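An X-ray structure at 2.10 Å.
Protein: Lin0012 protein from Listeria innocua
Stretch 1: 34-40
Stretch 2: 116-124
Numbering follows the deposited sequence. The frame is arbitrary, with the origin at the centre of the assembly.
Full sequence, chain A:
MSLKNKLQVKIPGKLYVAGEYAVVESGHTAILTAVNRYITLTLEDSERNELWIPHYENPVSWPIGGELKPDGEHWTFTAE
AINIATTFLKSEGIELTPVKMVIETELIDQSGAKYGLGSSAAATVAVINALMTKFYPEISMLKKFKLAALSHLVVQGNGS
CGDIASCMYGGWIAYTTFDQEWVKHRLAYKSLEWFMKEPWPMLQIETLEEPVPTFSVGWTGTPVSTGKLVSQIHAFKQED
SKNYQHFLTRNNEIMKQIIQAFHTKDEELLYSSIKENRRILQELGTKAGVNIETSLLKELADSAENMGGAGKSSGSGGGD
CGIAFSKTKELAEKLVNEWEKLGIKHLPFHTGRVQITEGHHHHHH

Stretch 1 34-40: AVNRYIT
Stretch 2, residues 116-124: GLGSSAAAT

Residues 34-40 and 116-124 of the Lin0012 protein pack by van der Waals contact, mostly of apolar side-chain atoms, with no hydrogen bond between them; 238 Å² is buried in total. The first stretch is extended, with strand residues before and after a corner at Asn36 (phi/psi -76/41), where Arg37 N makes a weak 2.9 Å hydrogen bond to Val35 O. The second is a glycine-rich loop leading into a helix from Ser119. The axes of strand 37-40 and this helix approach to 8.6 Å, their N-to-C directions 49° apart (signed crossing angle -49°). The CA-to-CB bonds of Val35, Arg37, Ile39, Leu117 and Ala122 point toward the partner stretch. Ile39 (79 Å² covered) and Leu117 (56 Å²), both buried, give the most area.

Ile39 is the principal bump. Ile39 CA lies 6.5 Å from Ala122 CA, and a chi1 of -93°, between wells, with chi2 t (180°), carries CD1 against the start of the helix. There Ile39 CD1 sits 3.2 Å from Ala122 CB, 3.4 Å from Ser119 O and 3.3 Å from Ala123 N, with Ala123 CB at 4.0 Å. These atoms line a shallow hollow that CD1 fills, closely packed against Ala122 CB. Ala123 points sideways.

A second patch forms around Leu117, in the loop (phi/psi -104/21; chi1 m, chi2 t), where Leu117 CA is 8.1 Å from Val35 CA. Leu117 CD1 meets Val35 CG2 at 4.3 Å and Arg37 CD at 3.9 Å. Val35 and Arg37 both adopt m for chi1; Arg37 NH2 is hydrogen-bonded elsewhere in the structure.

Gly116 (89/41) and Gly118 (84/41) have backbone angles at which a CB would jam against the preceding carbonyl. Gly118 is the N-cap residue, and Gly118 O accepts from Ala122 N at 2.9 Å. Thr124, pointing away from the strand, donates from OG1 to Ser120 O at 2.8 Å.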

# COMPACT_ATOMS: atom_id res chain seq x y z
N ALA A 34 21.66 -39.07 9.39
CA ALA A 34 21.25 -38.13 10.42
C ALA A 34 22.49 -37.98 11.30
O ALA A 34 23.36 -38.87 11.30
CB ALA A 34 20.08 -38.71 11.22
N VAL A 35 22.60 -36.88 12.03
CA VAL A 35 23.78 -36.67 12.88
C VAL A 35 23.41 -36.57 14.36
O VAL A 35 22.26 -36.30 14.72
CB VAL A 35 24.56 -35.39 12.46
CG1 VAL A 35 24.85 -35.42 10.96
CG2 VAL A 35 23.76 -34.15 12.80
N ASN A 36 24.42 -36.77 15.20
CA ASN A 36 24.26 -36.72 16.64
C ASN A 36 24.16 -35.30 17.23
O ASN A 36 24.74 -35.00 18.27
CB ASN A 36 25.43 -37.48 17.29
CG ASN A 36 26.78 -36.93 16.86
OD1 ASN A 36 27.03 -36.72 15.68
ND2 ASN A 36 27.66 -36.70 17.83
N ARG A 37 23.41 -34.43 16.54
CA ARG A 37 23.19 -33.05 16.99
C ARG A 37 21.70 -32.86 16.77
O ARG A 37 21.18 -33.13 15.68
CB ARG A 37 24.05 -32.08 16.18
CG ARG A 37 25.54 -32.30 16.48
CD ARG A 37 26.50 -31.63 15.51
NE ARG A 37 27.83 -32.19 15.71
CZ ARG A 37 28.63 -31.92 16.74
NH1 ARG A 37 28.24 -31.07 17.68
NH2 ARG A 37 29.78 -32.56 16.87
N TYR A 38 21.02 -32.38 17.80
CA TYR A 38 19.58 -32.29 17.76
C TYR A 38 18.85 -30.98 17.98
O TYR A 38 19.37 -30.01 18.55
CB TYR A 38 19.01 -33.28 18.79
CG TYR A 38 19.50 -34.70 18.63
CD1 TYR A 38 18.72 -35.65 17.96
CD2 TYR A 38 20.77 -35.08 19.07
CE1 TYR A 38 19.18 -36.93 17.74
CE2 TYR A 38 21.25 -36.37 18.85
CZ TYR A 38 20.44 -37.29 18.18
OH TYR A 38 20.88 -38.57 17.94
N ILE A 39 17.61 -30.99 17.52
CA ILE A 39 16.68 -29.92 17.76
C ILE A 39 15.85 -30.64 18.82
O ILE A 39 15.54 -31.83 18.66
CB ILE A 39 15.84 -29.60 16.50
CG1 ILE A 39 16.54 -28.49 15.70
CG2 ILE A 39 14.42 -29.21 16.92
CD1 ILE A 39 15.83 -28.09 14.44
N THR A 40 15.52 -29.95 19.91
CA THR A 40 14.73 -30.55 20.97
C THR A 40 13.43 -29.78 21.16
O THR A 40 13.45 -28.57 21.38
CB THR A 40 15.50 -30.55 22.31
OG1 THR A 40 16.71 -31.28 22.16
CG2 THR A 40 14.66 -31.18 23.42
N GLY A 116 24.47 -25.95 8.99
CA GLY A 116 23.96 -26.42 7.71
C GLY A 116 23.56 -27.88 7.87
O GLY A 116 23.81 -28.71 7.00
N LEU A 117 22.93 -28.19 9.00
CA LEU A 117 22.50 -29.55 9.29
C LEU A 117 21.00 -29.77 9.11
O LEU A 117 20.43 -30.71 9.67
CB LEU A 117 22.93 -29.92 10.72
CG LEU A 117 24.46 -29.86 10.84
CD1 LEU A 117 24.92 -30.04 12.28
CD2 LEU A 117 25.04 -30.93 9.94
N GLY A 118 20.36 -28.91 8.32
CA GLY A 118 18.93 -29.06 8.06
C GLY A 118 18.04 -28.46 9.13
O GLY A 118 17.02 -29.03 9.50
N SER A 119 18.41 -27.28 9.62
CA SER A 119 17.62 -26.63 10.66
C SER A 119 16.12 -26.56 10.39
O SER A 119 15.33 -26.90 11.25
CB SER A 119 18.16 -25.22 10.94
OG SER A 119 19.46 -25.30 11.50
N SER A 120 15.73 -26.14 9.19
CA SER A 120 14.31 -26.02 8.87
C SER A 120 13.59 -27.37 8.83
O SER A 120 12.47 -27.51 9.33
CB SER A 120 14.10 -25.26 7.55
OG SER A 120 14.67 -25.95 6.43
N ALA A 121 14.23 -28.37 8.25
CA ALA A 121 13.62 -29.70 8.18
C ALA A 121 13.48 -30.29 9.58
O ALA A 121 12.43 -30.81 9.95
CB ALA A 121 14.47 -30.61 7.32
N ALA A 122 14.55 -30.20 10.37
CA ALA A 122 14.53 -30.76 11.72
C ALA A 122 13.44 -30.14 12.59
O ALA A 122 12.77 -30.84 13.37
CB ALA A 122 15.89 -30.60 12.38
N ALA A 123 13.26 -28.84 12.47
CA ALA A 123 12.24 -28.15 13.25
C ALA A 123 10.86 -28.63 12.80
O ALA A 123 9.98 -28.91 13.63
CB ALA A 123 12.36 -26.63 13.06
N THR A 124 10.66 -28.71 11.49
CA THR A 124 9.40 -29.16 10.95
C THR A 124 9.07 -30.58 11.48
O THR A 124 7.96 -30.84 11.96
CB THR A 124 9.45 -29.20 9.41
OG1 THR A 124 9.71 -27.89 8.91
CG2 THR A 124 8.13 -29.70 8.83